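PDB 3ZTV: NAD nucleotidase from Haemophilus influenzae, which breaks NAD down to adenosine and nicotinamide riboside, acting as a zinc-dependent pyrophosphatase and 5'-nucleotidase. Local coordinates for residues A337-D340 against K341-K345; N50-L53 against N54-R57; A71-T75 against L76-L80; D351-A354 against Q355-V358. All blocks are in the same frame, centred on the assembly; numbering follows the deposited sequence.

Interaction 1 of 4, residues A337-D340 against K341-K345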
# COMPACT_ATOMS: atom_id res chain seq x y z
N ALA A 337 36.41 -6.98 27.84
CA ALA A 337 37.16 -8.22 28.05
C ALA A 337 36.47 -9.44 27.43
O ALA A 337 37.11 -10.22 26.72
CB ALA A 337 37.41 -8.44 29.54
N LYS A 338 35.18 -9.60 27.68
CA LYS A 338 34.46 -10.73 27.10
C LYS A 338 34.50 -10.70 25.57
O LYS A 338 34.75 -11.72 24.92
CB LYS A 338 33.01 -10.75 27.61
CG LYS A 338 32.15 -11.86 27.01
CD LYS A 338 30.93 -12.16 27.88
CE LYS A 338 29.97 -10.98 27.93
NZ LYS A 338 28.74 -11.32 28.71
N THR A 339 34.25 -9.53 24.99
CA THR A 339 34.21 -9.41 23.54
C THR A 339 35.60 -9.60 22.94
O THR A 339 35.74 -10.20 21.87
CB THR A 339 33.59 -8.07 23.10
OG1 THR A 339 32.31 -7.93 23.73
CG2 THR A 339 33.40 -8.03 21.59
N ASP A 340 36.64 -9.13 23.63
CA ASP A 340 38.02 -9.38 23.21
C ASP A 340 38.32 -10.87 23.10
O ASP A 340 38.98 -11.31 22.16
CB ASP A 340 39.00 -8.76 24.21
CG ASP A 340 39.14 -7.26 24.07
OD1 ASP A 340 38.83 -6.72 22.99
OD2 ASP A 340 39.59 -6.62 25.04
N LYS A 341 37.84 -11.64 24.07
CA LYS A 341 38.03 -13.09 24.06
C LYS A 341 37.33 -13.75 22.87
O LYS A 341 37.90 -14.61 22.19
CB LYS A 341 37.52 -13.70 25.37
CG LYS A 341 38.38 -13.37 26.59
CD LYS A 341 37.74 -13.89 27.88
CE LYS A 341 36.89 -15.12 27.64
NZ LYS A 341 37.66 -16.26 27.08
N LEU A 342 36.09 -13.33 22.60
CA LEU A 342 35.34 -13.86 21.47
C LEU A 342 36.04 -13.54 20.16
O LEU A 342 36.21 -14.41 19.31
CB LEU A 342 33.91 -13.30 21.44
CG LEU A 342 32.98 -13.78 22.56
CD1 LEU A 342 31.69 -12.96 22.59
CD2 LEU A 342 32.67 -15.26 22.40
N ILE A 343 36.46 -12.29 20.00
CA ILE A 343 37.07 -11.88 18.75
C ILE A 343 38.42 -12.58 18.51
O ILE A 343 38.75 -12.94 17.38
CB ILE A 343 37.16 -10.35 18.64
CG1 ILE A 343 35.75 -9.75 18.52
CG2 ILE A 343 37.99 -9.94 17.42
CD1 ILE A 343 35.72 -8.24 18.59
N ALA A 344 39.20 -12.77 19.57
CA ALA A 344 40.46 -13.51 19.46
C ALA A 344 40.21 -14.93 18.97
O ALA A 344 40.92 -15.43 18.09
CB ALA A 344 41.18 -13.53 20.81
N LYS A 345 39.19 -15.57 19.52
CA LYS A 345 38.82 -16.91 19.12
C LYS A 345 38.40 -16.96 17.65
O LYS A 345 38.86 -17.83 16.89
CB LYS A 345 37.70 -17.46 20.01
CG LYS A 345 37.20 -18.83 19.59
CD LYS A 345 36.07 -19.33 20.48
CE LYS A 345 34.79 -18.54 20.24
NZ LYS A 345 33.68 -19.03 21.11

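Interaction 2 of 4, residues N50-L53 against N54-R57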
# COMPACT_ATOMS: atom_id res chain seq x y z
N ASN A 50 30.75 -2.84 22.41
CA ASN A 50 30.23 -3.42 23.64
C ASN A 50 30.75 -2.73 24.90
O ASN A 50 29.99 -2.52 25.85
CB ASN A 50 30.47 -4.93 23.67
CG ASN A 50 29.52 -5.69 22.74
OD1 ASN A 50 28.51 -5.16 22.29
ND2 ASN A 50 29.84 -6.95 22.46
N ALA A 51 32.02 -2.36 24.89
CA ALA A 51 32.58 -1.62 26.02
C ALA A 51 31.85 -0.29 26.23
O ALA A 51 31.49 0.07 27.35
CB ALA A 51 34.07 -1.37 25.82
N LYS A 52 31.63 0.45 25.15
CA LYS A 52 30.95 1.73 25.25
C LYS A 52 29.49 1.59 25.67
O LYS A 52 29.00 2.34 26.53
CB LYS A 52 31.09 2.54 23.95
CG LYS A 52 30.47 3.94 24.02
CD LYS A 52 31.49 5.02 24.33
CE LYS A 52 32.02 4.93 25.75
NZ LYS A 52 32.77 6.18 26.14
N LEU A 53 28.77 0.64 25.08
CA LEU A 53 27.40 0.37 25.50
C LEU A 53 27.34 -0.01 26.98
O LEU A 53 26.48 0.47 27.72
CB LEU A 53 26.77 -0.74 24.64
CG LEU A 53 26.43 -0.40 23.19
CD1 LEU A 53 25.99 -1.67 22.45
CD2 LEU A 53 25.36 0.68 23.10
N ASN A 54 28.27 -0.85 27.43
CA ASN A 54 28.28 -1.29 28.81
C ASN A 54 28.50 -0.12 29.76
O ASN A 54 27.83 -0.01 30.79
CB ASN A 54 29.34 -2.37 29.05
CG ASN A 54 28.93 -3.72 28.50
OD1 ASN A 54 27.76 -3.94 28.19
ND2 ASN A 54 29.88 -4.65 28.41
N LYS A 55 29.43 0.76 29.43
CA LYS A 55 29.71 1.89 30.29
C LYS A 55 28.57 2.91 30.29
O LYS A 55 28.21 3.45 31.34
CB LYS A 55 31.03 2.55 29.90
CG LYS A 55 32.23 1.70 30.27
CD LYS A 55 33.54 2.41 29.99
CE LYS A 55 33.94 2.28 28.53
NZ LYS A 55 35.36 2.70 28.33
N LEU A 56 28.00 3.18 29.12
CA LEU A 56 26.93 4.18 29.06
C LEU A 56 25.64 3.70 29.72
O LEU A 56 24.98 4.46 30.42
CB LEU A 56 26.66 4.63 27.62
CG LEU A 56 27.81 5.38 26.94
CD1 LEU A 56 27.44 5.72 25.49
CD2 LEU A 56 28.21 6.64 27.72
N ARG A 57 25.29 2.43 29.52
CA ARG A 57 24.04 1.93 30.08
C ARG A 57 24.06 1.92 31.61
O ARG A 57 23.02 2.08 32.24
CB ARG A 57 23.67 0.55 29.51
CG ARG A 57 24.47 -0.60 30.07
CD ARG A 57 24.23 -1.86 29.26
NE ARG A 57 22.86 -2.37 29.41
CZ ARG A 57 22.31 -3.27 28.60
NH1 ARG A 57 22.99 -3.75 27.57
NH2 ARG A 57 21.07 -3.68 28.82

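Interaction 3 of 4, residues A71-T75 against L76-L80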
# COMPACT_ATOMS: atom_id res chain seq x y z
N ALA A 71 23.07 -6.64 10.67
CA ALA A 71 24.11 -7.23 11.48
C ALA A 71 25.08 -8.00 10.60
O ALA A 71 26.29 -7.99 10.86
CB ALA A 71 23.50 -8.15 12.52
N ILE A 72 24.57 -8.66 9.56
CA ILE A 72 25.38 -9.61 8.78
C ILE A 72 25.71 -9.18 7.36
O ILE A 72 24.98 -8.39 6.75
CB ILE A 72 24.74 -11.02 8.75
CG1 ILE A 72 23.32 -10.99 8.15
CG2 ILE A 72 24.75 -11.64 10.14
CD1 ILE A 72 22.81 -12.38 7.79
N THR A 73 26.83 -9.72 6.87
CA THR A 73 27.38 -9.59 5.52
C THR A 73 28.25 -8.35 5.40
O THR A 73 27.87 -7.26 5.83
CB THR A 73 26.35 -9.64 4.35
OG1 THR A 73 25.71 -8.36 4.18
CG2 THR A 73 25.32 -10.74 4.56
N GLY A 74 29.45 -8.54 4.84
CA GLY A 74 30.36 -7.45 4.59
C GLY A 74 31.82 -7.80 4.81
O GLY A 74 32.70 -7.08 4.33
N THR A 75 32.08 -8.89 5.55
CA THR A 75 33.45 -9.36 5.80
C THR A 75 33.44 -10.88 5.91
O THR A 75 32.38 -11.51 5.96
CB THR A 75 34.02 -8.83 7.13
OG1 THR A 75 33.46 -9.59 8.20
CG2 THR A 75 33.75 -7.33 7.32
N LEU A 76 34.63 -11.48 5.97
CA LEU A 76 34.75 -12.93 6.15
C LEU A 76 34.20 -13.41 7.49
O LEU A 76 33.98 -14.60 7.68
CB LEU A 76 36.20 -13.41 5.96
CG LEU A 76 36.74 -13.39 4.53
CD1 LEU A 76 38.21 -13.81 4.55
CD2 LEU A 76 35.94 -14.32 3.64
N TYR A 77 33.99 -12.49 8.44
CA TYR A 77 33.37 -12.89 9.70
C TYR A 77 31.94 -13.39 9.51
O TYR A 77 31.44 -14.17 10.31
CB TYR A 77 33.42 -11.76 10.74
CG TYR A 77 34.77 -11.63 11.42
CD1 TYR A 77 35.20 -12.58 12.35
CD2 TYR A 77 35.61 -10.57 11.13
CE1 TYR A 77 36.44 -12.46 12.97
CE2 TYR A 77 36.86 -10.45 11.75
CZ TYR A 77 37.26 -11.40 12.67
OH TYR A 77 38.49 -11.30 13.29
N PHE A 78 31.28 -12.94 8.44
CA PHE A 78 30.01 -13.54 8.09
C PHE A 78 30.22 -14.83 7.30
O PHE A 78 29.73 -15.89 7.68
CB PHE A 78 29.10 -12.63 7.26
CG PHE A 78 27.89 -13.34 6.77
CD1 PHE A 78 26.94 -13.75 7.67
CD2 PHE A 78 27.77 -13.72 5.45
CE1 PHE A 78 25.84 -14.46 7.26
CE2 PHE A 78 26.66 -14.44 5.03
CZ PHE A 78 25.70 -14.80 5.94
N THR A 79 30.94 -14.71 6.19
CA THR A 79 31.10 -15.79 5.22
C THR A 79 31.57 -17.11 5.84
O THR A 79 31.05 -18.16 5.51
CB THR A 79 32.10 -15.37 4.14
OG1 THR A 79 31.73 -14.07 3.65
CG2 THR A 79 32.12 -16.37 2.99
N LEU A 80 32.53 -17.03 6.75
CA LEU A 80 33.15 -18.25 7.26
C LEU A 80 32.43 -18.82 8.48
O LEU A 80 32.73 -19.94 8.90
CB LEU A 80 34.62 -18.00 7.57
CG LEU A 80 35.43 -17.57 6.35
CD1 LEU A 80 36.85 -17.18 6.74
CD2 LEU A 80 35.44 -18.66 5.30

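Interaction 4 of 4, residues D351-A354 against Q355-V358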
# COMPACT_ATOMS: atom_id res chain seq x y z
N ASP A 351 41.44 -17.30 10.33
CA ASP A 351 42.70 -17.46 9.62
C ASP A 351 42.88 -18.88 9.07
O ASP A 351 43.47 -19.07 8.01
CB ASP A 351 43.88 -17.05 10.51
CG ASP A 351 43.90 -15.56 10.79
OD1 ASP A 351 43.21 -14.80 10.09
OD2 ASP A 351 44.63 -15.14 11.73
N ARG A 352 42.35 -19.87 9.79
CA ARG A 352 42.37 -21.25 9.32
C ARG A 352 41.35 -21.45 8.19
O ARG A 352 41.68 -21.93 7.11
CB ARG A 352 42.08 -22.23 10.46
CG ARG A 352 43.05 -22.15 11.63
CD ARG A 352 42.71 -23.19 12.71
NE ARG A 352 43.18 -24.54 12.37
CZ ARG A 352 42.88 -25.63 13.07
NH1 ARG A 352 42.10 -25.55 14.13
NH2 ARG A 352 43.37 -26.81 12.69
N LEU A 353 40.12 -21.01 8.43
CA LEU A 353 39.02 -21.24 7.49
C LEU A 353 39.20 -20.52 6.15
O LEU A 353 38.74 -21.01 5.12
CB LEU A 353 37.67 -20.86 8.12
CG LEU A 353 37.28 -21.68 9.35
CD1 LEU A 353 36.05 -21.09 10.04
CD2 LEU A 353 37.03 -23.13 8.93
N ALA A 354 39.87 -19.37 6.17
CA ALA A 354 40.04 -18.58 4.96
C ALA A 354 40.97 -19.25 3.95
O ALA A 354 41.00 -18.88 2.78
CB ALA A 354 40.53 -17.18 5.29
N GLN A 355 41.75 -20.23 4.42
CA GLN A 355 42.67 -20.98 3.57
C GLN A 355 41.99 -22.17 2.89
O GLN A 355 42.60 -22.84 2.05
CB GLN A 355 43.88 -21.46 4.37
CG GLN A 355 44.73 -20.34 4.91
CD GLN A 355 45.88 -20.86 5.73
OE1 GLN A 355 46.93 -21.24 5.19
NE2 GLN A 355 45.70 -20.91 7.04
N GLU A 356 40.74 -22.44 3.27
CA GLU A 356 39.99 -23.53 2.65
C GLU A 356 39.57 -23.19 1.23
O GLU A 356 39.46 -22.03 0.85
CB GLU A 356 38.79 -23.93 3.52
CG GLU A 356 39.20 -24.56 4.84
CD GLU A 356 38.02 -25.07 5.67
OE1 GLU A 356 36.86 -24.81 5.29
OE2 GLU A 356 38.27 -25.74 6.70
N ILE A 357 39.34 -24.23 0.43
CA ILE A 357 39.04 -24.06 -0.98
C ILE A 357 37.56 -23.76 -1.20
O ILE A 357 36.70 -24.47 -0.68
CB ILE A 357 39.46 -25.32 -1.77
CG1 ILE A 357 40.96 -25.55 -1.63
CG2 ILE A 357 39.06 -25.19 -3.23
CD1 ILE A 357 41.43 -26.92 -2.10
N VAL A 358 37.28 -22.70 -1.96
CA VAL A 358 35.90 -22.35 -2.28
C VAL A 358 35.49 -22.91 -3.64
O VAL A 358 34.32 -23.18 -3.88
CB VAL A 358 35.64 -20.82 -2.21
CG1 VAL A 358 36.39 -20.09 -3.31
CG2 VAL A 358 34.15 -20.53 -2.30
O HOH W 1 36.11 -22.18 5.32

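Interaction 1 of 4, residues A337-D340 against K341-K345
Thr-339 holds its methyl CG2 anti to its own backbone N, with OG1 beside that N (chi1 -53°), while Ile-343, one turn further on, has CG1 anti to its carbonyl carbon and an extended end (chi2 173°). These torsions carry CD1 of Ile-343 back to CG2 of Thr-339, 3.8 Å away, where the two branches meet at a slant. CG1 of Ile-343 also rests 3.4 Å from the carbonyl O of Thr-339, the same oxygen that accepts the nearly straight bond from Ile-343 N at 2.9 Å. Three further i to i+4 bonds bind this first stretch of the helix, from Lys-341 N to Ala-337 O, Leu-342 N to Lys-338 O and Ala-344 N to Asp-340 O. On the exposed side, CG of Lys-341 leans over Ala-337 O at 3.4 Å.

Polar ends look elsewhere: OG1 of Thr-339 bonds to Asp-336 and Asn-50, and the Asp-340 carboxylate to Ser-47 and His-335. The methyl of Thr-339 thus packs along the helix on Ile-343, while its hydroxyl and the Asp-340 carboxylate tie the helix start to helix 46-59 and the preceding loop. That carboxylate, in the first turn, is probably stabilised by the positive end of the helix dipole.

Interaction 2 of 4, residues N50-L53 against N54-R57
Asn-54 N donates to Asn-50 O at 2.9 Å, the first of four i to i+4 backbone bonds; Lys-55 N, Leu-56 N and Arg-57 N follow onto the carbonyl oxygens of Ala-51, Lys-52 and Leu-53. Several side chains lean back on the same oxygens. CG of the Asn-54 carboxamide sits 3.1 Å from Asn-50 O, but ND2 is poorly angled to donate to it. Arg-57 sets CG between its backbone N and carbonyl carbon (chi1 76°), which lays the start of its chain over Leu-53 O, CG being 3.3 Å away, before NH1 reaches the carbonyl of Asn-94.

One apolar side-chain pair joins the two segments: CD1 of Leu-56 meets CG of Lys-52 at 3.8 Å, the two chains running aslant. This helix, 46-59, leads into strand 63-67, which lies parallel to strand 11-18 in the mixed sheet of the metallophosphoesterase domain. It covers that sheet with Leu-53 and Leu-56, both on Leu-16, and Leu-53 also touches Val-65.

Charge forms the last group. The ammonium nitrogens NZ of Lys-52 and Lys-55 are 4.9 Å apart, and Asp-334 probably eases their mutual repulsion: Lys-55 makes a salt bridge to it, Lys-52 only a long, weak ion pair. NZ of Lys-52 has its stronger partner in the hydroxyl of Ser-331.

Interaction 3 of 4, residues A71-T75 against L76-L80
Thr-75 caps the helix that follows it: its OG1 accepts from Tyr-77 N at 3.0 Å, a somewhat bent bond (142° at the hydrogen), while its carbonyl O receives Phe-78 N at 3.1 Å from above the carbonyl plane. With OG1 placed between its backbone N and carbonyl carbon (chi1 77°), the hydroxyl turns to the N-H of Tyr-77 and donates to the carbonyl O of Ser-23. It lies near the plane of the Tyr-77 ring, at its edge. Upstream, Thr-73 OG1 donates to Ile-72 O at 2.7 Å, in the carbonyl plane and on a lone pair.

Packing centres on Phe-78. The methyl CG2 of Thr-73 lies over one face of its ring, a CH-pi contact 4.1 Å from the centroid and 17° off the normal. Ile-72 comes to CD1 and CE1 obliquely, with CB 3.7 Å from Phe-78 CD1. Between Thr-73 and the cap, the chain turns at Gly-74 with a positive phi.

Segment 71-75 directly follows the zinc ligand Asp-70, and the carbonyl O of Thr-73 bonds to ND1 of His-22, another zinc ligand. Anchored to a capped helix through Phe-78, Thr-73 thus acts as a second-shell residue that probably helps orient that imidazole at the metal centre.

Interaction 4 of 4, residues D351-A354 against Q355-V358
Gln-355 grips the end of the helix twice, through side chain and backbone. Its NE2 donates to Asp-351 O at 3.0 Å, with the oxygen 18° out of the carboxamide plane; an extended chain beyond CG, with CG anti to the carbonyl carbon (chi1 -64°), carries the amide back over the last turn, and CG itself passes 3.6 Å from the same Asp-351 O. The backbone N of Gln-355 donates to Arg-352 O at 3.2 Å, from well above the carbonyl plane.

Glu-356 comes next, and its N closes a type I beta turn on Leu-353 O at 3.1 Å. That oxygen takes a second bond from a water, 2.9 Å away, which also donates to Glu-356 OE1 at 2.7 Å, so one water joins the carboxylate to the turn. The other carboxylate oxygen, OE2, lies 3.7 Å from CD2 of Leu-353, the two side chains running alongside each other.

From Ile-357 the chain is in a strand, and the backbone of Val-358 bonds to that of Val-421, while Ala-354 is tied to Asn-424. The type I turn ends the long helix 337-353 and sends the chain into strand 357-362, the middle strand of a small three-stranded sheet of the C-terminal nucleotidase domain.

Interactions 1 and 4 lie on and just beyond one helix, 337-353, their centres 21 Å apart. At its start, interaction 1 meets interaction 2 through Thr-339 OG1 and Asn-50 ND2, 2.9 Å apart, a probable hydrogen bond that ties this helix to the metallophosphoesterase domain. At its far end, interaction 4 packs against interaction 3, where Leu-80 CD1 approaches Ala-354 N to 3.8 Å. Interaction 3 is the one by the metal centre, the side chain of Thr-73 lying about 7 Å from a zinc ion; the other three lie away from the annotated sites. The helix thus runs from the zinc-binding domain to the domain whose pocket holds adenosine.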